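Local coordinates for protein SusD homolog (PDB 3FDH) that probably binds glycans at the outer membrane, as other SusD/RagB-family proteins of Bacteroides do, and is likely to be a lipoprotein, at residues S47-E52 with G429-T434; T265-K270 with Q419-M424. All coordinates share one frame; numbering follows the deposited sequence.

Contact 1: residues S47-E52 with G429-T434; sequences SYIEYE and GEATET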
ATOM      1  N   SER A  47      -1.931 -10.597  -3.968  1.00 28.67           N
ATOM      2  CA  SER A  47      -1.918 -11.710  -4.900  1.00 28.36           C
ATOM      3  C   SER A  47      -1.254 -11.279  -6.221  1.00 28.39           C
ATOM      4  O   SER A  47      -0.381 -11.928  -6.747  1.00 30.19           O
ATOM      5  CB  SER A  47      -3.345 -12.183  -5.226  1.00 29.33           C
ATOM      6  OG  SER A  47      -3.350 -13.047  -6.335  1.00 29.09           O
ATOM      7  N   TYR A  48      -1.653 -10.135  -6.746  1.00 29.28           N
ATOM      8  CA  TYR A  48      -1.148  -9.747  -8.059  1.00 28.55           C
ATOM      9  C   TYR A  48       0.383  -9.650  -8.126  1.00 28.46           C
ATOM     10  O   TYR A  48       0.981 -10.074  -9.123  1.00 30.30           O
ATOM     11  CB  TYR A  48      -1.817  -8.489  -8.582  1.00 28.31           C
ATOM     12  CG  TYR A  48      -3.308  -8.533  -8.703  1.00 30.93           C
ATOM     13  CD1 TYR A  48      -3.979  -9.725  -8.917  1.00 28.84           C
ATOM     14  CD2 TYR A  48      -4.044  -7.356  -8.751  1.00 29.77           C
ATOM     15  CE1 TYR A  48      -5.337  -9.736  -9.107  1.00 28.05           C
ATOM     16  CE2 TYR A  48      -5.400  -7.367  -8.925  1.00 30.39           C
ATOM     17  CZ  TYR A  48      -6.047  -8.566  -9.134  1.00 32.62           C
ATOM     18  OH  TYR A  48      -7.425  -8.605  -9.357  1.00 26.32           O
ATOM     19  N   ILE A  49       1.015  -9.111  -7.085  1.00 29.14           N
ATOM     20  CA  ILE A  49       2.487  -8.952  -7.039  1.00 28.76           C
ATOM     21  C   ILE A  49       3.178  -9.964  -6.141  1.00 28.40           C
ATOM     22  O   ILE A  49       4.320  -9.827  -5.718  1.00 31.47           O
ATOM     23  CB  ILE A  49       2.969  -7.492  -6.847  1.00 30.06           C
ATOM     24  CG1 ILE A  49       2.255  -6.772  -5.719  1.00 30.66           C
ATOM     25  CG2 ILE A  49       2.686  -6.747  -8.171  1.00 25.52           C
ATOM     26  CD1 ILE A  49       2.490  -7.322  -4.379  1.00 28.04           C
ATOM     27  N   GLU A  50       2.392 -10.990  -5.845  1.00 28.58           N
ATOM     28  CA  GLU A  50       2.899 -12.227  -5.262  1.00 26.93           C
ATOM     29  C   GLU A  50       3.534 -12.187  -3.895  1.00 28.32           C
ATOM     30  O   GLU A  50       4.451 -12.958  -3.581  1.00 28.04           O
ATOM     31  CB  GLU A  50       3.779 -12.958  -6.287  1.00 26.84           C
ATOM     32  CG  GLU A  50       3.022 -13.313  -7.590  1.00 26.81           C
ATOM     33  CD  GLU A  50       3.821 -14.116  -8.587  1.00 29.92           C
ATOM     34  OE1 GLU A  50       4.946 -14.550  -8.297  1.00 31.46           O
ATOM     35  OE2 GLU A  50       3.313 -14.288  -9.713  1.00 28.57           O
ATOM     36  N   TYR A  51       2.988 -11.315  -3.064  1.00 28.20           N
ATOM     37  CA  TYR A  51       3.345 -11.294  -1.617  1.00 26.24           C
ATOM     38  C   TYR A  51       2.659 -12.469  -0.892  1.00 25.94           C
ATOM     39  O   TYR A  51       3.113 -12.997   0.158  1.00 30.47           O
ATOM     40  CB  TYR A  51       2.824 -10.028  -0.989  1.00 25.73           C
ATOM     41  CG  TYR A  51       3.701  -8.813  -1.128  1.00 28.81           C
ATOM     42  CD1 TYR A  51       5.087  -8.934  -1.363  1.00 25.59           C
ATOM     43  CD2 TYR A  51       3.170  -7.529  -0.936  1.00 28.68           C
ATOM     44  CE1 TYR A  51       5.906  -7.801  -1.426  1.00 29.04           C
ATOM     45  CE2 TYR A  51       3.967  -6.408  -0.999  1.00 28.28           C
ATOM     46  CZ  TYR A  51       5.329  -6.528  -1.203  1.00 25.01           C
ATOM     47  OH  TYR A  51       6.095  -5.378  -1.268  1.00 25.79           O
ATOM     48  N   GLU A  52       1.526 -12.827  -1.478  1.00 28.50           N
ATOM     49  CA  GLU A  52       0.644 -13.904  -1.031  1.00 26.99           C
ATOM     50  C   GLU A  52       0.010 -14.575  -2.187  1.00 28.18           C
ATOM     51  O   GLU A  52      -0.046 -14.015  -3.292  1.00 27.25           O
ATOM     52  CB  GLU A  52      -0.461 -13.395  -0.069  1.00 29.17           C
ATOM     53  CG  GLU A  52       0.021 -12.588   1.151  1.00 28.74           C
ATOM     54  CD  GLU A  52       0.824 -13.325   2.195  1.00 32.82           C
ATOM     55  OE1 GLU A  52       0.811 -14.577   2.220  1.00 33.92           O
ATOM     56  OE2 GLU A  52       1.432 -12.625   3.053  1.00 29.88           O
ATOM     57  N   GLY A 429      -0.451  -3.040   5.026  1.00 28.41           N
ATOM     58  CA  GLY A 429      -1.257  -2.478   3.939  1.00 28.06           C
ATOM     59  C   GLY A 429      -0.424  -1.917   2.800  1.00 28.35           C
ATOM     60  O   GLY A 429      -0.893  -1.074   2.054  1.00 27.69           O
ATOM     61  N   GLU A 430       0.807  -2.399   2.645  1.00 28.77           N
ATOM     62  CA  GLU A 430       1.747  -1.841   1.618  1.00 28.51           C
ATOM     63  C   GLU A 430       1.753  -2.487   0.233  1.00 30.03           C
ATOM     64  O   GLU A 430       2.450  -2.017  -0.688  1.00 28.89           O
ATOM     65  CB  GLU A 430       3.169  -1.766   2.194  1.00 30.29           C
ATOM     66  CG  GLU A 430       3.273  -0.790   3.349  1.00 27.32           C
ATOM     67  CD  GLU A 430       4.705  -0.553   3.808  1.00 26.20           C
ATOM     68  OE1 GLU A 430       5.352  -1.516   4.285  1.00 32.23           O
ATOM     69  OE2 GLU A 430       5.173   0.608   3.700  1.00 32.42           O
ATOM     70  N   ALA A 431       0.938  -3.531   0.062  1.00 28.77           N
ATOM     71  CA  ALA A 431       0.885  -4.244  -1.222  1.00 27.52           C
ATOM     72  C   ALA A 431       0.292  -3.306  -2.220  1.00 28.91           C
ATOM     73  O   ALA A 431       0.619  -3.296  -3.414  1.00 30.85           O
ATOM     74  CB  ALA A 431       0.073  -5.535  -1.131  1.00 26.00           C
ATOM     75  N   THR A 432      -0.602  -2.493  -1.702  1.00 29.14           N
ATOM     76  CA  THR A 432      -1.302  -1.522  -2.551  1.00 28.00           C
ATOM     77  C   THR A 432      -0.246  -0.685  -3.291  1.00 28.16           C
ATOM     78  O   THR A 432      -0.206  -0.564  -4.520  1.00 27.79           O
ATOM     79  CB  THR A 432      -2.187  -0.612  -1.657  1.00 30.18           C
ATOM     80  OG1 THR A 432      -3.298  -1.375  -1.155  1.00 29.52           O
ATOM     81  CG2 THR A 432      -2.719   0.581  -2.406  1.00 26.30           C
ATOM     82  N   GLU A 433       0.646  -0.117  -2.516  1.00 26.04           N
ATOM     83  CA  GLU A 433       1.704   0.737  -3.078  1.00 28.09           C
ATOM     84  C   GLU A 433       2.737  -0.085  -3.882  1.00 27.88           C
ATOM     85  O   GLU A 433       3.253   0.370  -4.881  1.00 30.32           O
ATOM     86  CB  GLU A 433       2.331   1.588  -1.969  1.00 27.73           C
ATOM     87  CG  GLU A 433       3.408   2.553  -2.399  1.00 33.06           C
ATOM     88  CD  GLU A 433       2.920   3.639  -3.348  1.00 31.41           C
ATOM     89  OE1 GLU A 433       1.714   3.811  -3.522  1.00 32.92           O
ATOM     90  OE2 GLU A 433       3.781   4.357  -3.889  1.00 34.73           O
ATOM     91  N   THR A 434       3.026  -1.303  -3.457  1.00 26.96           N
ATOM     92  CA  THR A 434       4.001  -2.136  -4.201  1.00 28.22           C
ATOM     93  C   THR A 434       3.536  -2.443  -5.594  1.00 28.47           C
ATOM     94  O   THR A 434       4.317  -2.487  -6.546  1.00 27.99           O
ATOM     95  CB  THR A 434       4.293  -3.388  -3.512  1.00 29.37           C
ATOM     96  OG1 THR A 434       5.006  -3.043  -2.319  1.00 28.54           O
ATOM     97  CG2 THR A 434       5.169  -4.297  -4.401  1.00 27.85           C
TER

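Contact 2: residues T265-K270 with Q419-M424; sequences TSLGTK and QKYLAM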
ATOM      1  N   THR A 265       5.345 -18.836  -2.935  1.00 29.14           N
ATOM      2  CA  THR A 265       6.543 -19.570  -3.343  1.00 30.35           C
ATOM      3  C   THR A 265       7.574 -18.611  -3.941  1.00 30.39           C
ATOM      4  O   THR A 265       8.741 -18.598  -3.551  1.00 27.94           O
ATOM      5  CB  THR A 265       6.217 -20.717  -4.321  1.00 31.11           C
ATOM      6  OG1 THR A 265       5.407 -21.700  -3.657  1.00 30.39           O
ATOM      7  CG2 THR A 265       7.495 -21.407  -4.790  1.00 28.42           C
ATOM      8  N   SER A 266       7.130 -17.808  -4.892  1.00 29.65           N
ATOM      9  CA  SER A 266       8.024 -16.850  -5.565  1.00 30.54           C
ATOM     10  C   SER A 266       8.715 -15.936  -4.544  1.00 30.48           C
ATOM     11  O   SER A 266       9.915 -15.649  -4.628  1.00 28.57           O
ATOM     12  CB  SER A 266       7.290 -16.078  -6.694  1.00 31.03           C
ATOM     13  OG  SER A 266       6.290 -15.191  -6.204  1.00 33.65           O
ATOM     14  N   LEU A 267       7.959 -15.526  -3.531  1.00 29.60           N
ATOM     15  CA  LEU A 267       8.489 -14.644  -2.518  1.00 30.49           C
ATOM     16  C   LEU A 267       9.550 -15.398  -1.726  1.00 29.35           C
ATOM     17  O   LEU A 267      10.629 -14.891  -1.445  1.00 30.04           O
ATOM     18  CB  LEU A 267       7.391 -14.099  -1.583  1.00 29.47           C
ATOM     19  CG  LEU A 267       7.901 -13.208  -0.431  1.00 27.85           C
ATOM     20  CD1 LEU A 267       8.549 -11.926  -0.879  1.00 27.72           C
ATOM     21  CD2 LEU A 267       6.761 -12.892   0.466  1.00 27.49           C
ATOM     22  N   GLY A 268       9.239 -16.642  -1.392  1.00 30.26           N
ATOM     23  CA  GLY A 268      10.170 -17.500  -0.636  1.00 29.18           C
ATOM     24  C   GLY A 268      11.468 -17.705  -1.404  1.00 29.99           C
ATOM     25  O   GLY A 268      12.570 -17.681  -0.847  1.00 29.01           O
ATOM     26  N   THR A 269      11.343 -17.868  -2.710  1.00 29.09           N
ATOM     27  CA  THR A 269      12.523 -18.043  -3.558  1.00 30.22           C
ATOM     28  C   THR A 269      13.472 -16.847  -3.416  1.00 29.95           C
ATOM     29  O   THR A 269      14.670 -16.999  -3.312  1.00 29.32           O
ATOM     30  CB  THR A 269      12.109 -18.170  -5.033  1.00 29.85           C
ATOM     31  OG1 THR A 269      11.239 -19.297  -5.178  1.00 32.02           O
ATOM     32  CG2 THR A 269      13.344 -18.375  -5.948  1.00 30.00           C
ATOM     33  N   LYS A 270      12.898 -15.649  -3.438  1.00 30.87           N
ATOM     34  CA  LYS A 270      13.690 -14.405  -3.307  1.00 29.18           C
ATOM     35  C   LYS A 270      14.348 -14.344  -1.943  1.00 29.98           C
ATOM     36  O   LYS A 270      15.551 -14.118  -1.788  1.00 30.66           O
ATOM     37  CB  LYS A 270      12.810 -13.175  -3.486  1.00 27.47           C
ATOM     38  CG  LYS A 270      12.228 -12.985  -4.892  1.00 30.19           C
ATOM     39  CD  LYS A 270      11.331 -11.772  -4.976  1.00 29.45           C
ATOM     40  CE  LYS A 270      10.752 -11.539  -6.407  1.00 30.48           C
ATOM     41  NZ  LYS A 270       9.802 -12.571  -6.914  1.00 31.71           N
ATOM     42  N   GLN A 419      14.630  -4.507  -2.893  1.00 29.29           N
ATOM     43  CA  GLN A 419      14.571  -4.293  -1.463  1.00 28.56           C
ATOM     44  C   GLN A 419      13.293  -3.574  -1.041  1.00 29.22           C
ATOM     45  O   GLN A 419      12.714  -3.888   0.005  1.00 31.12           O
ATOM     46  CB  GLN A 419      15.852  -3.588  -0.916  1.00 28.84           C
ATOM     47  CG  GLN A 419      17.116  -4.477  -0.971  1.00 30.31           C
ATOM     48  CD  GLN A 419      16.958  -5.812  -0.205  1.00 27.22           C
ATOM     49  OE1 GLN A 419      16.388  -5.856   0.890  1.00 28.64           O
ATOM     50  NE2 GLN A 419      17.478  -6.892  -0.779  1.00 26.21           N
ATOM     51  N   LYS A 420      12.805  -2.655  -1.874  1.00 28.45           N
ATOM     52  CA  LYS A 420      11.587  -1.934  -1.556  1.00 28.11           C
ATOM     53  C   LYS A 420      10.485  -2.968  -1.534  1.00 27.47           C
ATOM     54  O   LYS A 420       9.669  -3.020  -0.642  1.00 25.95           O
ATOM     55  CB  LYS A 420      11.309  -0.827  -2.599  1.00 27.35           C
ATOM     56  CG  LYS A 420      10.147   0.057  -2.269  1.00 26.05           C
ATOM     57  CD  LYS A 420       9.935   1.177  -3.268  1.00 25.79           C
ATOM     58  CE  LYS A 420       9.004   2.269  -2.754  1.00 24.35           C
ATOM     59  NZ  LYS A 420       8.460   3.112  -3.926  1.00 27.23           N
ATOM     60  N   TYR A 421      10.467  -3.770  -2.583  1.00 29.03           N
ATOM     61  CA  TYR A 421       9.519  -4.895  -2.737  1.00 30.44           C
ATOM     62  C   TYR A 421       9.504  -5.830  -1.527  1.00 30.22           C
ATOM     63  O   TYR A 421       8.439  -6.049  -0.940  1.00 30.08           O
ATOM     64  CB  TYR A 421       9.734  -5.650  -4.063  1.00 30.87           C
ATOM     65  CG  TYR A 421       8.874  -6.887  -4.183  1.00 26.22           C
ATOM     66  CD1 TYR A 421       9.347  -8.116  -3.729  1.00 24.61           C
ATOM     67  CD2 TYR A 421       7.625  -6.853  -4.790  1.00 27.79           C
ATOM     68  CE1 TYR A 421       8.576  -9.255  -3.777  1.00 29.58           C
ATOM     69  CE2 TYR A 421       6.843  -7.996  -4.860  1.00 27.71           C
ATOM     70  CZ  TYR A 421       7.309  -9.198  -4.376  1.00 30.83           C
ATOM     71  OH  TYR A 421       6.527 -10.366  -4.457  1.00 28.91           O
ATOM     72  N   LEU A 422      10.680  -6.250  -1.036  1.00 28.51           N
ATOM     73  CA  LEU A 422      10.755  -7.160   0.106  1.00 29.42           C
ATOM     74  C   LEU A 422      10.341  -6.510   1.429  1.00 28.90           C
ATOM     75  O   LEU A 422       9.730  -7.160   2.289  1.00 28.15           O
ATOM     76  CB  LEU A 422      12.179  -7.755   0.245  1.00 27.43           C
ATOM     77  CG  LEU A 422      12.534  -8.659  -0.950  1.00 27.57           C
ATOM     78  CD1 LEU A 422      13.996  -9.116  -0.766  1.00 26.95           C
ATOM     79  CD2 LEU A 422      11.610  -9.883  -1.036  1.00 26.91           C
ATOM     80  N   ALA A 423      10.656  -5.223   1.575  1.00 27.38           N
ATOM     81  CA  ALA A 423      10.273  -4.458   2.787  1.00 26.41           C
ATOM     82  C   ALA A 423       8.784  -4.227   2.965  1.00 27.85           C
ATOM     83  O   ALA A 423       8.266  -4.122   4.058  1.00 26.99           O
ATOM     84  CB  ALA A 423      10.961  -3.104   2.804  1.00 24.82           C
HETATM   85  N   MSE A 424       8.116  -4.146   1.837  1.00 27.08           N
HETATM   86  CA  MSE A 424       6.697  -3.738   1.749  1.00 28.25           C
HETATM   87  C   MSE A 424       5.691  -4.908   1.772  1.00 29.25           C
HETATM   88  O   MSE A 424       4.478  -4.762   1.733  1.00 26.71           O
HETATM   89  CB  MSE A 424       6.549  -2.705   0.637  1.00 29.30           C
HETATM   90  CG  MSE A 424       7.232  -1.449   0.979  1.00 31.79           C
HETATM   91 SE   MSE A 424       7.120   0.019  -0.250  0.75 25.66          SE
HETATM   92  CE  MSE A 424       5.261   0.576  -0.036  1.00 34.43           C
TER
HETATM   93  O   HOH W   1       7.649 -12.845  -5.078  1.00 21.51           O

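Contact 1: residues S47-E52 with G429-T434
In Tyr-51, chi1 (-84°) sets CG anti to the carbonyl carbon and beside the backbone N, and in Thr-434 chi1 (-68°) places OG1 likewise. The two side chains reach toward each other, tip to tip. Thr-434 OG1 lies 2.8 Å from Tyr-51 OH and 3.2 Å from Glu-430 O; its single proton can serve either acceptor. Outside the two segments Tyr-51 OH is bonded to the carbonyl O of Tyr-421, which gives this buried phenol a second polar neighbour. Ala-431 fits at the edge of the ring, where its CB comes 3.7 Å from Tyr-51 CD2; the small methyl lets the helix start close to the aromatic group. A Schellman motif ends helix 40-48 here: Glu-50 is the C-prime residue with positive phi (63°), and Tyr-51 N bonds back to the carbonyl of Ser-46. Ile-49 and Tyr-51, on either side of Glu-50 in sequence, both start toward 429-434, in a SusD-like protein whose fold is largely helical. A phenylalanine in place of Tyr-51 would probably leave the carbonyl of Tyr-421 without this hydroxyl partner and Thr-434 OG1 with the Glu-430 carbonyl alone among the partners described. Isoleucine suits its place through its reach: Ile-49 CD1, at the end of the longer branch, lies over one face of the Tyr-51 ring, 3.5 Å from its plane and offset toward the rim. The same CD1 is 4.0 Å from Thr-434 CG2.

Contact 2: residues T265-K270 with Q419-M424
Leu-267 and Leu-422 run alongside each other in opposite senses, with Leu-267 CD1 3.7 Å from Leu-422 CD2. This is helix-helix packing between 265-274 and 412-423 in the mainly helical SusD-like fold; the short segments cross at -121° with their axes 11.8 Å apart, a wide spacing that long side chains must bridge. Leucines serve well here, since, although neither CB points at the other helix, the terminal methyls reach it. The same Leu-267 CD1 also lies 3.9 Å from Tyr-421 CE1, the two side chains crossing at a slant. Lys-270 passes Tyr-421 at about a right angle and lays its aliphatic part against the ring, Lys-270 CD being 3.9 Å from Tyr-421 CE1. That chain is extended as far as CE and bends only at the last torsion (chi4 66°), which places NZ near a bridging water. The water accepts a hydrogen bond from Lys-270 NZ at 2.8 Å and donates one to Tyr-421 OH at the same distance. The water thus links Lys-270 NZ to Tyr-421 OH beside the apolar contact, and a lysine suits the role because its stem packs while its ammonium reaches on. Farther out, the carbonyl of Thr-450 also accepts from Lys-270 NZ, and Tyr-421 OH bonds to the carbonyl of Ile-49. Leu-267 leans on Trp-425 as well, and Leu-422 on Leu-271. The water's other donated hydrogen bond goes to Ser-266 OG, 2.9 Å from the water oxygen.

How the contacts relate
The centres of contact 1 and contact 2 are 10 Å apart, and Tyr-421 of contact 2 links the two, bonding at both its backbone and its phenol end to the turn in 47-52. Its carbonyl O lies 2.5 Å from Tyr-51 OH, a probable hydrogen bond, and the two tyrosine rings meet with planes about 35° apart. A second bridge, also a probable hydrogen bond, runs from Glu-50 OE1 to Ser-266 OG at 2.6 Å; with the Tyr-421 bonds, the turn is tied to both segments of contact 2. Helices 412-423 and 431-443 follow each other in the chain, and Glu-430 CB packs 3.3 Å from Met-424 O. Contact 1 is the more central, about 7 Å from the chain's centre to its own, against 15 Å for contact 2.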